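Local structure of DisA protein (Sorangium cellulosum, 6CCA) at residues E62-D67 against E139-Q144; G102-S107 against G353-E358; L109-G114 against V340-T345. The protein probably transfers methyl groups to carbon as a domain of the disorazol polyketide assembly line, a step linked to forming gem-dimethyl groups. All blocks are in the same frame, centred on the assembly; numbering follows the deposited sequence.

Contact 1 of 3, residues E62-D67 against E139-Q144; sequences ERFSED and ERRMQQ
The ring of Phe64, on helix 55-75, lies against the backbone and first side-chain carbons of Arg141 and Met142 on helix 135-146. Phe64 holds CG anti to its own N (chi1 171°), and three ring atoms along one side then share the contact. CD1 meets Arg141 CG at 3.8 Å, CE1 comes to 3.7 Å from Met142 N, and CZ touches Met142 CB at 3.8 Å. Arg141 CG and Met142 N both approach the ring obliquely. Phe64 and Met142 run side by side in the same direction, whereas the Arg141 guanidinium plane is turned 71° from the ring. Arg141 gives only CB and CG to Phe64: its chain bends at chi2, and NH1 donates to Gln144 OE1 one turn on, at 3.0 Å. That donor stands 37° out of the carbonyl plane. Met142 also packs on Val155 and Trp159 of helix 152-163, and Phe64 touches Leu145, so the ring sits where helices 55-75, 135-146 and 152-163 come together. With Phe64 buried, and the Arg141 guanidinium off the ring and bonded through NH1 to Gln144 OE1, the geometry implies an apolar join, about 134 Å² in all, resting on dispersion and burial of the ring.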
loop_
_atom_site.group_PDB
_atom_site.type_symbol
_atom_site.label_atom_id
_atom_site.label_comp_id
_atom_site.label_asym_id
_atom_site.label_seq_id
_atom_site.Cartn_x
_atom_site.Cartn_y
_atom_site.Cartn_z
ATOM N N GLU A 62 2.891 -16.135 4.817
ATOM C CA GLU A 62 1.496 -16.129 5.223
ATOM C C GLU A 62 1.209 -17.144 6.337
ATOM O O GLU A 62 0.550 -16.853 7.286
ATOM C CB GLU A 62 0.568 -16.424 4.043
ATOM C CG GLU A 62 0.170 -15.213 3.263
ATOM C CD GLU A 62 -1.119 -14.570 3.791
ATOM O OE1 GLU A 62 -2.246 -15.003 3.502
ATOM O OE2 GLU A 62 -0.969 -13.668 4.504
ATOM N N ARG A 63 1.705 -18.349 6.159
ATOM C CA ARG A 63 1.516 -19.397 7.134
ATOM C C ARG A 63 2.206 -19.029 8.459
ATOM O O ARG A 63 1.653 -19.167 9.477
ATOM C CB ARG A 63 2.007 -20.738 6.609
ATOM C CG ARG A 63 1.203 -21.336 5.454
ATOM C CD ARG A 63 -0.315 -21.093 5.494
ATOM N NE ARG A 63 -0.678 -20.232 4.369
ATOM C CZ ARG A 63 -1.708 -19.403 4.290
ATOM N NH1 ARG A 63 -2.610 -19.279 5.219
ATOM N NH2 ARG A 63 -1.798 -18.660 3.222
ATOM N N PHE A 64 3.410 -18.537 8.373
ATOM C CA PHE A 64 4.110 -18.044 9.532
ATOM C C PHE A 64 3.293 -16.993 10.301
ATOM O O PHE A 64 3.225 -17.025 11.492
ATOM C CB PHE A 64 5.466 -17.524 9.100
ATOM C CG PHE A 64 6.228 -16.797 10.167
ATOM C CD1 PHE A 64 6.783 -17.472 11.218
ATOM C CD2 PHE A 64 6.436 -15.452 10.077
ATOM C CE1 PHE A 64 7.480 -16.819 12.175
ATOM C CE2 PHE A 64 7.154 -14.785 11.035
ATOM C CZ PHE A 64 7.685 -15.481 12.082
ATOM N N SER A 65 2.678 -16.070 9.574
ATOM C CA SER A 65 1.889 -15.041 10.220
ATOM C C SER A 65 0.761 -15.661 11.049
ATOM O O SER A 65 0.461 -15.196 12.121
ATOM C CB SER A 65 1.329 -14.067 9.166
ATOM O OG SER A 65 2.387 -13.415 8.472
ATOM N N GLU A 66 0.128 -16.706 10.532
ATOM C CA GLU A 66 -0.919 -17.405 11.251
ATOM C C GLU A 66 -0.421 -17.986 12.585
ATOM O O GLU A 66 -1.060 -17.808 13.620
ATOM C CB GLU A 66 -1.444 -18.547 10.374
ATOM C CG GLU A 66 -2.218 -18.039 9.186
ATOM C CD GLU A 66 -2.500 -19.120 8.152
ATOM O OE1 GLU A 66 -1.946 -20.223 8.205
ATOM O OE2 GLU A 66 -3.321 -18.816 7.300
ATOM N N ASP A 67 0.700 -18.707 12.503
ATOM C CA ASP A 67 1.329 -19.315 13.651
ATOM C C ASP A 67 1.826 -18.311 14.695
ATOM O O ASP A 67 1.617 -18.450 15.883
ATOM C CB ASP A 67 2.471 -20.152 13.173
ATOM C CG ASP A 67 1.997 -21.362 12.291
ATOM O OD1 ASP A 67 0.773 -21.608 12.133
ATOM O OD2 ASP A 67 2.857 -21.937 11.651
ATOM N N GLU A 139 9.696 -19.148 16.887
ATOM C CA GLU A 139 11.037 -18.543 16.885
ATOM C C GLU A 139 12.021 -19.227 15.954
ATOM O O GLU A 139 12.716 -18.538 15.195
ATOM C CB GLU A 139 11.570 -18.421 18.348
ATOM C CG GLU A 139 12.743 -17.432 18.436
ATOM C CD GLU A 139 14.083 -18.082 18.119
ATOM O OE1 GLU A 139 14.091 -19.348 18.041
ATOM O OE2 GLU A 139 15.110 -17.341 17.939
ATOM N N ARG A 140 11.952 -20.584 15.884
ATOM C CA ARG A 140 12.760 -21.359 14.933
ATOM C C ARG A 140 12.340 -21.019 13.532
ATOM O O ARG A 140 13.169 -20.807 12.641
ATOM C CB ARG A 140 12.683 -22.901 15.155
ATOM C CG ARG A 140 13.409 -23.400 16.416
ATOM C CD ARG A 140 13.414 -24.960 16.663
ATOM N NE ARG A 140 12.096 -25.497 17.135
ATOM C CZ ARG A 140 11.716 -25.736 18.404
ATOM N NH1 ARG A 140 12.536 -25.542 19.442
ATOM N NH2 ARG A 140 10.487 -26.174 18.631
ATOM N N ARG A 141 11.039 -20.970 13.289
ATOM C CA ARG A 141 10.533 -20.670 11.901
ATOM C C ARG A 141 10.915 -19.314 11.429
ATOM O O ARG A 141 11.294 -19.151 10.280
ATOM C CB ARG A 141 9.009 -20.849 11.824
ATOM C CG ARG A 141 8.398 -20.806 10.423
ATOM C CD ARG A 141 9.129 -21.762 9.528
ATOM N NE ARG A 141 8.457 -21.848 8.230
ATOM C CZ ARG A 141 9.015 -22.450 7.173
ATOM N NH1 ARG A 141 10.273 -22.915 7.265
ATOM N NH2 ARG A 141 8.351 -22.507 6.017
ATOM N N MET A 142 10.866 -18.339 12.320
ATOM C CA MET A 142 11.329 -16.989 12.060
ATOM C C MET A 142 12.769 -17.009 11.557
ATOM O O MET A 142 13.107 -16.359 10.567
ATOM C CB MET A 142 11.233 -16.138 13.346
ATOM C CG MET A 142 11.681 -14.692 13.151
ATOM S SD MET A 142 13.445 -14.391 13.214
ATOM C CE MET A 142 13.803 -14.700 14.978
ATOM N N GLN A 143 13.652 -17.755 12.228
ATOM C CA GLN A 143 15.065 -17.773 11.807
ATOM C C GLN A 143 15.258 -18.399 10.436
ATOM O O GLN A 143 16.040 -17.880 9.618
ATOM C CB GLN A 143 15.938 -18.557 12.809
ATOM C CG GLN A 143 16.033 -17.810 14.124
ATOM C CD GLN A 143 17.282 -18.203 14.932
ATOM O OE1 GLN A 143 18.344 -18.449 14.333
ATOM N NE2 GLN A 143 17.174 -18.230 16.282
ATOM N N GLN A 144 14.488 -19.441 10.180
ATOM C CA GLN A 144 14.498 -20.092 8.852
ATOM C C GLN A 144 14.044 -19.136 7.746
ATOM O O GLN A 144 14.655 -19.035 6.707
ATOM C CB GLN A 144 13.582 -21.288 8.885
ATOM C CG GLN A 144 14.057 -22.383 9.820
ATOM C CD GLN A 144 13.125 -23.543 9.936
ATOM O OE1 GLN A 144 11.936 -23.473 9.657
ATOM N NE2 GLN A 144 13.670 -24.665 10.444
#

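Contact 2 of 3, residues G102-S107 against G353-E358; sequences GRLYDS and GWWLFE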
loop_
_atom_site.group_PDB
_atom_site.type_symbol
_atom_site.label_atom_id
_atom_site.label_comp_id
_atom_site.label_asym_id
_atom_site.label_seq_id
_atom_site.Cartn_x
_atom_site.Cartn_y
_atom_site.Cartn_z
ATOM N N GLY A 102 -10.995 -2.997 18.044
ATOM C CA GLY A 102 -12.084 -3.907 17.909
ATOM C C GLY A 102 -12.134 -4.669 16.605
ATOM O O GLY A 102 -12.288 -5.906 16.614
ATOM N N ARG A 103 -12.072 -3.944 15.473
ATOM C CA ARG A 103 -12.194 -4.568 14.163
ATOM C C ARG A 103 -10.847 -5.348 13.885
ATOM O O ARG A 103 -10.900 -6.450 13.380
ATOM C CB ARG A 103 -12.458 -3.546 13.038
ATOM C CG ARG A 103 -13.851 -2.931 13.050
ATOM C CD ARG A 103 -13.985 -1.803 12.040
ATOM N NE ARG A 103 -13.261 -0.625 12.505
ATOM C CZ ARG A 103 -13.088 0.492 11.804
ATOM N NH1 ARG A 103 -13.561 0.605 10.567
ATOM N NH2 ARG A 103 -12.391 1.470 12.338
ATOM N N LEU A 104 -9.703 -4.822 14.289
ATOM C CA LEU A 104 -8.464 -5.641 14.115
ATOM C C LEU A 104 -8.627 -7.016 14.860
ATOM O O LEU A 104 -8.331 -8.074 14.352
ATOM C CB LEU A 104 -7.247 -4.900 14.661
ATOM C CG LEU A 104 -5.883 -5.650 14.542
ATOM C CD1 LEU A 104 -5.620 -6.164 13.158
ATOM C CD2 LEU A 104 -4.763 -4.760 15.072
ATOM N N TYR A 105 -9.121 -6.937 16.095
ATOM C CA TYR A 105 -9.335 -8.130 16.912
ATOM C C TYR A 105 -10.222 -9.076 16.214
ATOM O O TYR A 105 -9.872 -10.250 16.096
ATOM C CB TYR A 105 -9.898 -7.712 18.292
ATOM C CG TYR A 105 -10.383 -8.870 19.175
ATOM C CD1 TYR A 105 -9.489 -9.650 19.876
ATOM C CD2 TYR A 105 -11.758 -9.133 19.322
ATOM C CE1 TYR A 105 -9.937 -10.707 20.684
ATOM C CE2 TYR A 105 -12.206 -10.159 20.143
ATOM C CZ TYR A 105 -11.282 -10.936 20.833
ATOM O OH TYR A 105 -11.692 -11.994 21.660
ATOM N N ASP A 106 -11.380 -8.636 15.692
ATOM C CA ASP A 106 -12.220 -9.554 14.930
ATOM C C ASP A 106 -11.482 -10.152 13.746
ATOM O O ASP A 106 -11.652 -11.344 13.423
ATOM C CB ASP A 106 -13.496 -8.902 14.389
ATOM C CG ASP A 106 -14.422 -8.335 15.526
ATOM O OD1 ASP A 106 -14.364 -8.787 16.703
ATOM O OD2 ASP A 106 -15.151 -7.380 15.189
ATOM N N SER A 107 -10.730 -9.313 13.016
ATOM C CA SER A 107 -9.937 -9.851 11.913
ATOM C C SER A 107 -8.889 -10.915 12.366
ATOM O O SER A 107 -8.715 -11.942 11.680
ATOM C CB SER A 107 -9.225 -8.692 11.155
ATOM O OG SER A 107 -8.591 -9.244 10.011
ATOM N N GLY A 353 -4.415 4.709 9.372
ATOM C CA GLY A 353 -4.662 4.774 7.923
ATOM C C GLY A 353 -5.339 3.534 7.363
ATOM O O GLY A 353 -6.129 3.619 6.404
ATOM N N TRP A 354 -4.978 2.354 7.910
ATOM C CA TRP A 354 -5.612 1.082 7.517
ATOM C C TRP A 354 -7.132 1.090 7.751
ATOM O O TRP A 354 -7.893 0.517 6.955
ATOM C CB TRP A 354 -5.001 -0.059 8.355
ATOM C CG TRP A 354 -5.423 -1.454 7.939
ATOM C CD1 TRP A 354 -6.410 -2.172 8.485
ATOM C CD2 TRP A 354 -4.842 -2.292 6.926
ATOM N NE1 TRP A 354 -6.502 -3.403 7.902
ATOM C CE2 TRP A 354 -5.541 -3.516 6.952
ATOM C CE3 TRP A 354 -3.826 -2.130 6.007
ATOM C CZ2 TRP A 354 -5.265 -4.535 6.102
ATOM C CZ3 TRP A 354 -3.535 -3.150 5.148
ATOM C CH2 TRP A 354 -4.247 -4.352 5.191
ATOM N N TRP A 355 -7.567 1.724 8.857
ATOM C CA TRP A 355 -8.958 1.576 9.309
ATOM C C TRP A 355 -9.819 2.842 9.024
ATOM O O TRP A 355 -10.997 2.975 9.503
ATOM C CB TRP A 355 -8.983 1.257 10.800
ATOM C CG TRP A 355 -8.456 -0.098 11.118
ATOM C CD1 TRP A 355 -7.272 -0.381 11.709
ATOM C CD2 TRP A 355 -9.071 -1.329 10.825
ATOM N NE1 TRP A 355 -7.100 -1.745 11.801
ATOM C CE2 TRP A 355 -8.199 -2.353 11.266
ATOM C CE3 TRP A 355 -10.252 -1.691 10.179
ATOM C CZ2 TRP A 355 -8.470 -3.719 11.055
ATOM C CZ3 TRP A 355 -10.512 -3.020 9.987
ATOM C CH2 TRP A 355 -9.638 -4.022 10.438
ATOM N N LEU A 356 -9.250 3.744 8.217
ATOM C CA LEU A 356 -9.866 5.086 7.994
ATOM C C LEU A 356 -11.127 4.945 7.189
ATOM O O LEU A 356 -12.060 5.709 7.343
ATOM C CB LEU A 356 -8.819 6.011 7.316
ATOM C CG LEU A 356 -9.103 7.527 7.329
ATOM C CD1 LEU A 356 -9.079 8.143 8.730
ATOM C CD2 LEU A 356 -8.098 8.229 6.440
ATOM N N PHE A 357 -11.170 3.952 6.308
ATOM C CA PHE A 357 -12.262 3.785 5.386
ATOM C C PHE A 357 -13.661 3.761 6.025
ATOM O O PHE A 357 -13.867 3.090 7.028
ATOM C CB PHE A 357 -12.070 2.551 4.482
ATOM C CG PHE A 357 -12.081 1.250 5.214
ATOM C CD1 PHE A 357 -10.939 0.792 5.877
ATOM C CD2 PHE A 357 -13.240 0.481 5.266
ATOM C CE1 PHE A 357 -10.957 -0.428 6.569
ATOM C CE2 PHE A 357 -13.258 -0.721 5.962
ATOM C CZ PHE A 357 -12.114 -1.179 6.619
ATOM N N GLU A 358 -14.601 4.433 5.367
ATOM C CA GLU A 358 -16.016 4.555 5.715
ATOM C C GLU A 358 -16.943 4.000 4.637
ATOM O O GLU A 358 -18.164 4.180 4.696
ATOM C CB GLU A 358 -16.330 6.033 5.984
ATOM C CG GLU A 358 -15.681 6.402 7.309
ATOM C CD GLU A 358 -16.037 7.771 7.828
ATOM O OE1 GLU A 358 -16.825 8.448 7.154
ATOM O OE2 GLU A 358 -15.478 8.144 8.894
HETATM O O HOH W 1 -13.432 3.555 9.660
HETATM O O HOH W 2 -11.439 4.737 11.845
#
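The first turn of helix 102-114 meets the irregular segment 353-358, part of the long connection between helices 342-346 and 372-381, in a seam where an arginine chain runs across an indole. Trp355 supplies the largest single share of the surface, with Arg103 next, and the two side chains pass each other in opposite directions. Two contacts define the overlap. Arg103 CB lies over the face of the six-membered ring, 4.0 Å from its centroid and 26° off the normal, a CH-pi contact. Further along, Trp355 CE3 sits 3.8 Å above the guanidinium plane, over its centre. The two planes are nevertheless 44° apart, which rules out a parallel stack. A bend at chi3 (-73°) turns the guanidinium past the CE3 edge of the indole, with one face on CE3, and leaves it near the Trp355 carbonyl. Leu104 completes the contact from the helix backbone, its CA 3.6 Å from Trp355 CZ2, an oblique approach.

Water mediates the polar part. Water 1 accepts from Arg103 NH1 at 3.1 Å and donates to Trp355 O at 2.5 Å and to Phe357 O at 2.7 Å; water 2 donates to Trp355 O and takes a weak bond from Arg103 NH2. Both waters lie at the edge of the guanidinium, in its plane, so one flat group serves the indole through a face and the solvent through its rim. The indole NE1 is bonded to Gly349 O, within the same connection, which would help set the ring's rotation. Trp354 CD1 lies 3.3 Å from the Trp355 plane, displaced toward the rim. The whole is a CH-pi and water-bridged junction between the first turn of helix 102-114 and the 347-371 connection of the methyltransferase.

Contact 3 of 3, residues L109-G114 against V340-T345; sequences LAILEG and VVHFLT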
loop_
_atom_site.group_PDB
_atom_site.type_symbol
_atom_site.label_atom_id
_atom_site.label_comp_id
_atom_site.label_asym_id
_atom_site.label_seq_id
_atom_site.Cartn_x
_atom_site.Cartn_y
_atom_site.Cartn_z
ATOM N N LEU A 109 -9.113 -12.945 14.945
ATOM C CA LEU A 109 -9.863 -14.202 15.179
ATOM C C LEU A 109 -10.155 -14.947 13.902
ATOM O O LEU A 109 -9.955 -16.163 13.788
ATOM C CB LEU A 109 -11.107 -13.917 16.016
ATOM C CG LEU A 109 -10.852 -13.391 17.431
ATOM C CD1 LEU A 109 -12.183 -13.091 18.133
ATOM C CD2 LEU A 109 -9.874 -14.268 18.246
ATOM N N ALA A 110 -10.598 -14.233 12.836
ATOM C CA ALA A 110 -10.853 -14.876 11.561
ATOM C C ALA A 110 -9.603 -15.419 10.896
ATOM O O ALA A 110 -9.655 -16.425 10.207
ATOM C CB ALA A 110 -11.554 -13.910 10.579
ATOM N N ILE A 111 -8.446 -14.746 11.055
ATOM C CA ILE A 111 -7.178 -15.356 10.610
ATOM C C ILE A 111 -6.933 -16.715 11.292
ATOM O O ILE A 111 -6.609 -17.697 10.609
ATOM C CB ILE A 111 -5.952 -14.454 10.907
ATOM C CG1 ILE A 111 -6.052 -13.226 9.998
ATOM C CG2 ILE A 111 -4.698 -15.252 10.639
ATOM C CD1 ILE A 111 -4.979 -12.164 10.151
ATOM N N LEU A 112 -7.118 -16.745 12.611
ATOM C CA LEU A 112 -6.975 -18.049 13.321
ATOM C C LEU A 112 -8.006 -19.110 12.846
ATOM O O LEU A 112 -7.691 -20.335 12.693
ATOM C CB LEU A 112 -7.031 -17.834 14.812
ATOM C CG LEU A 112 -5.873 -17.027 15.423
ATOM C CD1 LEU A 112 -6.088 -16.847 16.917
ATOM C CD2 LEU A 112 -4.572 -17.679 15.037
ATOM N N GLU A 113 -9.192 -18.659 12.596
ATOM C CA GLU A 113 -10.241 -19.527 12.063
ATOM C C GLU A 113 -9.853 -20.075 10.698
ATOM O O GLU A 113 -9.939 -21.269 10.435
ATOM C CB GLU A 113 -11.562 -18.765 12.025
ATOM C CG GLU A 113 -12.729 -19.642 11.532
ATOM C CD GLU A 113 -13.944 -18.835 11.121
ATOM O OE1 GLU A 113 -13.866 -17.617 10.799
ATOM O OE2 GLU A 113 -15.007 -19.433 11.145
ATOM N N GLY A 114 -9.361 -19.214 9.802
ATOM C CA GLY A 114 -8.964 -19.640 8.484
ATOM C C GLY A 114 -7.761 -20.539 8.469
ATOM O O GLY A 114 -7.615 -21.393 7.575
ATOM N N VAL A 340 -5.378 -9.014 0.927
ATOM C CA VAL A 340 -5.328 -8.691 2.323
ATOM C C VAL A 340 -4.413 -9.746 3.000
ATOM O O VAL A 340 -4.866 -10.566 3.783
ATOM C CB VAL A 340 -6.691 -8.762 3.012
ATOM C CG1 VAL A 340 -6.556 -8.145 4.382
ATOM C CG2 VAL A 340 -7.748 -7.921 2.292
ATOM N N VAL A 341 -3.154 -9.764 2.663
ATOM C CA VAL A 341 -2.203 -10.714 3.305
ATOM C C VAL A 341 -2.063 -10.504 4.829
ATOM O O VAL A 341 -2.147 -9.367 5.358
ATOM C CB VAL A 341 -0.826 -10.679 2.581
ATOM C CG1 VAL A 341 -1.021 -11.104 1.135
ATOM C CG2 VAL A 341 -0.177 -9.301 2.636
ATOM N N HIS A 342 -1.814 -11.630 5.550
ATOM C CA HIS A 342 -1.755 -11.595 7.006
ATOM C C HIS A 342 -0.601 -10.711 7.479
ATOM O O HIS A 342 -0.688 -10.021 8.504
ATOM C CB HIS A 342 -1.572 -13.000 7.545
ATOM C CG HIS A 342 -2.670 -13.937 7.170
ATOM N ND1 HIS A 342 -3.986 -13.537 6.986
ATOM C CD2 HIS A 342 -2.659 -15.283 6.989
ATOM C CE1 HIS A 342 -4.714 -14.580 6.645
ATOM N NE2 HIS A 342 -3.935 -15.648 6.654
ATOM N N PHE A 343 0.453 -10.670 6.691
ATOM C CA PHE A 343 1.573 -9.802 6.990
ATOM C C PHE A 343 1.140 -8.398 7.173
ATOM O O PHE A 343 1.593 -7.673 8.056
ATOM C CB PHE A 343 2.634 -9.850 5.858
ATOM C CG PHE A 343 3.598 -8.681 5.944
ATOM C CD1 PHE A 343 4.590 -8.669 6.930
ATOM C CD2 PHE A 343 3.448 -7.572 5.147
ATOM C CE1 PHE A 343 5.473 -7.574 7.100
ATOM C CE2 PHE A 343 4.272 -6.450 5.305
ATOM C CZ PHE A 343 5.314 -6.456 6.275
ATOM N N LEU A 344 0.290 -7.912 6.272
ATOM C CA LEU A 344 -0.229 -6.562 6.392
ATOM C C LEU A 344 -1.191 -6.377 7.547
ATOM O O LEU A 344 -1.149 -5.356 8.288
ATOM C CB LEU A 344 -0.938 -6.148 5.074
ATOM C CG LEU A 344 0.042 -5.988 3.898
ATOM C CD1 LEU A 344 -0.805 -5.678 2.646
ATOM C CD2 LEU A 344 1.048 -4.868 4.127
ATOM N N THR A 345 -2.135 -7.308 7.692
ATOM C CA THR A 345 -3.068 -7.189 8.803
ATOM C C THR A 345 -2.330 -7.020 10.141
ATOM O O THR A 345 -2.686 -6.184 10.957
ATOM C CB THR A 345 -4.046 -8.382 8.884
ATOM O OG1 THR A 345 -4.847 -8.431 7.674
ATOM C CG2 THR A 345 -4.952 -8.232 10.144
HETATM O O HOH W 3 -6.023 -17.730 7.919
#
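Two helical ends come together here, the last turns of helix 102-114 and the opening turn of helix 342-346, with the CA atoms of Ile111 and His342 nearest each other at 7.5 Å. Val341 occupies the N-cap position of the second helix. This helix-helix contact joins the helix that follows strand 330-337 of the mostly parallel sheet, consistent with a Rossmann-like class I methyltransferase fold, to helix 102-114.

Ile111 carries the first segment's share. Its CG2 lies over the His342 ring, 4.0 Å from the centroid and 5° off the normal, a CH-pi contact almost centred on the imidazole. The two side chains slide past each other in opposite directions. With CG1 set anti to its carbonyl carbon (chi1 -69°), Ile111 sends CD1 past the ring, 3.6 Å from His342 ND1, to meet Thr345 CG2 tip to tip at 3.9 Å. Leu69 of helix 55-75 also touches Ile111.

Polar atoms at the rim are handled separately, through a single water that bridges the helices between a main-chain carbonyl and the imidazole. Water 3 donates to Ile111 O at 2.8 Å and accepts a weak bond from His342 NE2 at 3.2 Å.

Contacts 1 and 3 are centred 14 Å apart and meet directly through the helix-entry residue His342: Ser65 CB packs on His342 CB at 3.5 Å, while Glu62 OE2 is modelled 2.4 Å from His342 N, a probable hydrogen bond but implausibly short, so its exact geometry is doubtful. Contacts 2 and 3 are closer, with centres 12 Å apart, and both draw on helix 102-114; Leu104 CD1 reaches Thr345 O at 3.7 Å and Trp354 CH2 reaches Leu344 CB at 3.8 Å. Contacts 1 and 2, by contrast, do not touch, their nearest atoms being about 9 Å apart. Contact 3 thus lies between the other two in a chain of touching residues.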